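Local coordinates for computational Design of Enzyme (Synthetic construct, PDB 3TP4), which is of unknown function but was designed computationally, probably to carry an activated serine in a catalytic triad on a TIM-barrel scaffold, at residues A[54-66]-A[343-357]. Sequence-based numbering, arbitrary orientation.
Sequences SDVKNVTGDFPAV and FQAYAADPFTLFASE
Asp-62 and Phe-63 hydrogen-bond to Ala-355 and Ser-356 where the loop from helix 55-60 into strand 66-70 runs against the chain following helix 340-348, on the barrel's periphery. Asp-62 OD2 accepts two of the four hydrogen bonds: Ser-356 N on its syn lone pair (2.9 Å), and Ser-356 OG from above the carboxylate plane (2.6 Å). With Asp-62 CG anti to the backbone N (chi1 -157°), the carboxylate reaches Ser-356, the middle residue of the 3-10 segment 355-357. A lysine in its place would probably leave Ser-356 N and OG without their shared acceptor, and the turn held from this side mainly by Ala-355 N. Ala-355 N gives a nearly straight bond to Phe-63 O (2.9 Å). Phe-354 CE2 meets Val-56 CG1 at the ring edge (3.8 Å), and the ring also meets that of Phe-34 in strand 32-37, their planes about 25° apart. The axes of 55-60 and 343-348 are at 90°; Thr-60 CG2 touches Phe-343 CE2 (3.5 Å) and Ala-347 CB, and Gln-344 NE2 bonds Val-59 O in the carbonyl plane. Strands 66-70 and 318-321, which these segments precede and follow, both pair in parallel with 32-37, as where a TIM barrel closes.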
loop_
_atom_site.group_PDB
_atom_site.type_symbol
_atom_site.label_atom_id
_atom_site.label_comp_id
_atom_site.label_asym_id
_atom_site.label_seq_id
_atom_site.Cartn_x
_atom_site.Cartn_y
_atom_site.Cartn_z
ATOM N N SER A 54 -7.980 13.677 18.883
ATOM C CA SER A 54 -7.405 12.327 18.849
ATOM C C SER A 54 -7.014 11.819 20.240
ATOM O O SER A 54 -6.507 12.586 21.057
ATOM C CB SER A 54 -6.162 12.338 17.959
ATOM O OG SER A 54 -5.427 11.131 18.075
ATOM N N ASP A 55 -7.228 10.533 20.507
ATOM C CA ASP A 55 -6.722 9.923 21.735
ATOM C C ASP A 55 -5.207 10.095 21.853
ATOM O O ASP A 55 -4.667 10.166 22.952
ATOM C CB ASP A 55 -7.013 8.423 21.778
ATOM C CG ASP A 55 -8.480 8.114 22.019
ATOM O OD1 ASP A 55 -9.232 9.041 22.362
ATOM O OD2 ASP A 55 -8.868 6.939 21.866
ATOM N N VAL A 56 -4.525 10.120 20.715
ATOM C CA VAL A 56 -3.076 10.253 20.709
ATOM C C VAL A 56 -2.675 11.621 21.237
ATOM O O VAL A 56 -1.758 11.740 22.037
ATOM C CB VAL A 56 -2.487 10.064 19.307
ATOM C CG1 VAL A 56 -0.984 10.335 19.339
ATOM C CG2 VAL A 56 -2.760 8.662 18.808
ATOM N N LYS A 57 -3.367 12.652 20.773
ATOM C CA LYS A 57 -3.146 13.999 21.275
ATOM C C LYS A 57 -3.460 14.069 22.772
ATOM O O LYS A 57 -2.689 14.638 23.545
ATOM C CB LYS A 57 -3.993 14.997 20.468
ATOM C CG LYS A 57 -4.101 16.403 21.053
ATOM C CD LYS A 57 -2.751 17.121 21.077
ATOM C CE LYS A 57 -2.896 18.535 21.629
ATOM N NZ LYS A 57 -1.599 19.282 21.640
ATOM N N ASN A 58 -4.575 13.476 23.193
ATOM C CA ASN A 58 -4.959 13.554 24.609
ATOM C C ASN A 58 -3.999 12.812 25.530
ATOM O O ASN A 58 -3.734 13.259 26.642
ATOM C CB ASN A 58 -6.399 13.082 24.843
ATOM C CG ASN A 58 -7.424 13.968 24.141
ATOM O OD1 ASN A 58 -7.121 15.091 23.748
ATOM N ND2 ASN A 58 -8.635 13.457 23.973
ATOM N N VAL A 59 -3.477 11.675 25.077
ATOM C CA VAL A 59 -2.587 10.894 25.936
ATOM C C VAL A 59 -1.119 11.327 25.877
ATOM O O VAL A 59 -0.417 11.223 26.872
ATOM C CB VAL A 59 -2.689 9.379 25.662
ATOM C CG1 VAL A 59 -4.132 8.917 25.811
ATOM C CG2 VAL A 59 -2.172 9.054 24.296
ATOM N N THR A 60 -0.652 11.797 24.720
ATOM C CA THR A 60 0.770 12.136 24.571
ATOM C C THR A 60 1.063 13.631 24.506
ATOM O O THR A 60 2.187 14.043 24.732
ATOM C CB THR A 60 1.389 11.501 23.302
ATOM O OG1 THR A 60 0.950 12.224 22.149
ATOM C CG2 THR A 60 0.983 10.045 23.178
ATOM N N GLY A 61 0.066 14.440 24.162
ATOM C CA GLY A 61 0.297 15.865 24.018
ATOM C C GLY A 61 0.534 16.286 22.572
ATOM O O GLY A 61 0.626 17.482 22.290
ATOM N N ASP A 62 0.629 15.313 21.661
ATOM C CA ASP A 62 0.763 15.603 20.224
ATOM C C ASP A 62 -0.031 14.625 19.345
ATOM O O ASP A 62 -0.319 13.501 19.745
ATOM C CB ASP A 62 2.236 15.584 19.802
ATOM C CG ASP A 62 2.505 16.402 18.535
ATOM O OD1 ASP A 62 1.544 16.902 17.917
ATOM O OD2 ASP A 62 3.688 16.537 18.155
ATOM N N PHE A 63 -0.384 15.061 18.141
ATOM C CA PHE A 63 -1.019 14.171 17.182
ATOM C C PHE A 63 0.061 13.280 16.587
ATOM O O PHE A 63 1.238 13.618 16.658
ATOM C CB PHE A 63 -1.700 14.975 16.082
ATOM C CG PHE A 63 -2.877 15.779 16.555
ATOM C CD1 PHE A 63 -2.707 17.066 17.040
ATOM C CD2 PHE A 63 -4.156 15.254 16.502
ATOM C CE1 PHE A 63 -3.804 17.818 17.470
ATOM C CE2 PHE A 63 -5.259 16.001 16.942
ATOM C CZ PHE A 63 -5.082 17.275 17.417
ATOM N N PRO A 64 -0.332 12.140 15.998
ATOM C CA PRO A 64 0.679 11.289 15.353
ATOM C C PRO A 64 1.261 11.986 14.135
ATOM O O PRO A 64 0.630 12.897 13.587
ATOM C CB PRO A 64 -0.115 10.059 14.910
ATOM C CG PRO A 64 -1.541 10.527 14.837
ATOM C CD PRO A 64 -1.698 11.605 15.858
ATOM N N ALA A 65 2.451 11.568 13.719
ATOM C CA ALA A 65 3.068 12.113 12.506
ATOM C C ALA A 65 2.402 11.518 11.272
ATOM O O ALA A 65 2.389 12.137 10.204
ATOM C CB ALA A 65 4.577 11.825 12.483
ATOM N N VAL A 66 1.856 10.312 11.415
ATOM C CA VAL A 66 1.161 9.664 10.302
ATOM C C VAL A 66 -0.314 9.418 10.658
ATOM O O VAL A 66 -0.617 8.852 11.702
ATOM C CB VAL A 66 1.856 8.353 9.883
ATOM C CG1 VAL A 66 0.905 7.486 9.060
ATOM C CG2 VAL A 66 3.164 8.652 9.092
ATOM N N PHE A 343 3.207 3.579 26.781
ATOM C CA PHE A 343 2.998 4.239 25.502
ATOM C C PHE A 343 3.433 5.704 25.579
ATOM O O PHE A 343 4.078 6.215 24.665
ATOM C CB PHE A 343 1.548 4.120 25.006
ATOM C CG PHE A 343 1.336 4.758 23.663
ATOM C CD1 PHE A 343 1.744 4.118 22.507
ATOM C CD2 PHE A 343 0.776 6.023 23.562
ATOM C CE1 PHE A 343 1.575 4.708 21.274
ATOM C CE2 PHE A 343 0.610 6.621 22.331
ATOM C CZ PHE A 343 1.009 5.964 21.188
ATOM N N GLN A 344 3.100 6.370 26.675
ATOM C CA GLN A 344 3.570 7.736 26.895
ATOM C C GLN A 344 5.095 7.812 26.819
ATOM O O GLN A 344 5.640 8.767 26.272
ATOM C CB GLN A 344 3.079 8.266 28.252
ATOM C CG GLN A 344 1.599 8.609 28.231
ATOM C CD GLN A 344 1.018 8.846 29.597
ATOM O OE1 GLN A 344 1.384 8.187 30.574
ATOM N NE2 GLN A 344 0.084 9.788 29.675
ATOM N N ALA A 345 5.777 6.807 27.368
ATOM C CA ALA A 345 7.242 6.782 27.348
ATOM C C ALA A 345 7.742 6.545 25.927
ATOM O O ALA A 345 8.703 7.169 25.465
ATOM C CB ALA A 345 7.773 5.699 28.300
ATOM N N TYR A 346 7.093 5.612 25.243
ATOM C CA TYR A 346 7.335 5.400 23.830
ATOM C C TYR A 346 7.226 6.715 23.051
ATOM O O TYR A 346 8.085 7.027 22.229
ATOM C CB TYR A 346 6.329 4.382 23.297
ATOM C CG TYR A 346 6.247 4.328 21.797
ATOM C CD1 TYR A 346 5.353 5.135 21.103
ATOM C CD2 TYR A 346 7.056 3.465 21.070
ATOM C CE1 TYR A 346 5.287 5.096 19.733
ATOM C CE2 TYR A 346 6.979 3.401 19.703
ATOM C CZ TYR A 346 6.099 4.222 19.035
ATOM O OH TYR A 346 6.033 4.172 17.656
ATOM N N ALA A 347 6.158 7.470 23.313
ATOM C CA ALA A 347 5.914 8.741 22.630
ATOM C C ALA A 347 6.931 9.831 22.968
ATOM O O ALA A 347 7.285 10.633 22.102
ATOM C CB ALA A 347 4.475 9.247 22.904
ATOM N N ALA A 348 7.380 9.872 24.223
ATOM C CA ALA A 348 8.358 10.874 24.654
ATOM C C ALA A 348 9.771 10.571 24.148
ATOM O O ALA A 348 10.614 11.455 24.078
ATOM C CB ALA A 348 8.354 10.999 26.180
ATOM N N ASP A 349 10.020 9.326 23.767
ATOM C CA ASP A 349 11.343 8.953 23.270
ATOM C C ASP A 349 11.694 9.868 22.104
ATOM O O ASP A 349 10.837 10.168 21.273
ATOM C CB ASP A 349 11.341 7.495 22.809
ATOM C CG ASP A 349 12.741 6.956 22.583
ATOM O OD1 ASP A 349 13.376 7.364 21.589
ATOM O OD2 ASP A 349 13.196 6.124 23.391
ATOM N N PRO A 350 12.951 10.317 22.035
ATOM C CA PRO A 350 13.347 11.224 20.952
ATOM C C PRO A 350 13.303 10.547 19.589
ATOM O O PRO A 350 13.195 11.222 18.565
ATOM C CB PRO A 350 14.797 11.593 21.304
ATOM C CG PRO A 350 14.966 11.223 22.741
ATOM C CD PRO A 350 14.042 10.074 22.993
ATOM N N PHE A 351 13.389 9.225 19.555
ATOM C CA PHE A 351 13.438 8.568 18.263
ATOM C C PHE A 351 12.069 8.546 17.560
ATOM O O PHE A 351 12.006 8.520 16.338
ATOM C CB PHE A 351 14.074 7.164 18.365
ATOM C CG PHE A 351 14.405 6.553 17.024
ATOM C CD1 PHE A 351 15.497 6.999 16.296
ATOM C CD2 PHE A 351 13.625 5.538 16.492
ATOM C CE1 PHE A 351 15.800 6.448 15.063
ATOM C CE2 PHE A 351 13.916 4.993 15.258
ATOM C CZ PHE A 351 15.009 5.443 14.542
ATOM N N THR A 352 10.973 8.592 18.319
ATOM C CA THR A 352 9.639 8.597 17.704
ATOM C C THR A 352 9.167 9.998 17.352
ATOM O O THR A 352 9.208 10.893 18.193
ATOM C CB THR A 352 8.574 7.940 18.617
ATOM O OG1 THR A 352 8.576 8.593 19.898
ATOM C CG2 THR A 352 8.875 6.436 18.786
ATOM N N LEU A 353 8.701 10.184 16.118
ATOM C CA LEU A 353 8.289 11.511 15.673
ATOM C C LEU A 353 6.781 11.640 15.621
ATOM O O LEU A 353 6.078 10.751 15.138
ATOM C CB LEU A 353 8.892 11.863 14.312
ATOM C CG LEU A 353 10.427 11.870 14.273
ATOM C CD1 LEU A 353 10.947 12.125 12.865
ATOM C CD2 LEU A 353 10.972 12.902 15.235
ATOM N N PHE A 354 6.295 12.761 16.136
ATOM C CA PHE A 354 4.877 13.071 16.094
ATOM C C PHE A 354 4.659 14.314 15.226
ATOM O O PHE A 354 5.622 14.887 14.710
ATOM C CB PHE A 354 4.348 13.219 17.522
ATOM C CG PHE A 354 4.210 11.902 18.237
ATOM C CD1 PHE A 354 5.334 11.123 18.509
ATOM C CD2 PHE A 354 2.961 11.428 18.608
ATOM C CE1 PHE A 354 5.220 9.902 19.147
ATOM C CE2 PHE A 354 2.832 10.206 19.242
ATOM C CZ PHE A 354 3.964 9.434 19.510
ATOM N N ALA A 355 3.403 14.715 15.057
ATOM C CA ALA A 355 3.034 15.789 14.133
ATOM C C ALA A 355 3.885 17.051 14.227
ATOM O O ALA A 355 4.345 17.567 13.202
ATOM C CB ALA A 355 1.574 16.150 14.300
ATOM N N SER A 356 4.068 17.574 15.437
ATOM C CA SER A 356 4.817 18.818 15.575
ATOM C C SER A 356 6.303 18.635 15.256
ATOM O O SER A 356 7.041 19.607 15.142
ATOM C CB SER A 356 4.632 19.432 16.968
ATOM O OG SER A 356 5.219 18.611 17.957
ATOM N N GLU A 357 6.750 17.395 15.099
ATOM C CA GLU A 357 8.145 17.173 14.740
ATOM C C GLU A 357 8.359 16.934 13.244
ATOM O O GLU A 357 9.483 16.715 12.805
ATOM C CB GLU A 357 8.748 16.032 15.565
ATOM C CG GLU A 357 8.924 16.406 17.041
ATOM C CD GLU A 357 8.820 15.214 17.959
ATOM O OE1 GLU A 357 7.905 14.389 17.765
ATOM O OE2 GLU A 357 9.670 15.092 18.867
#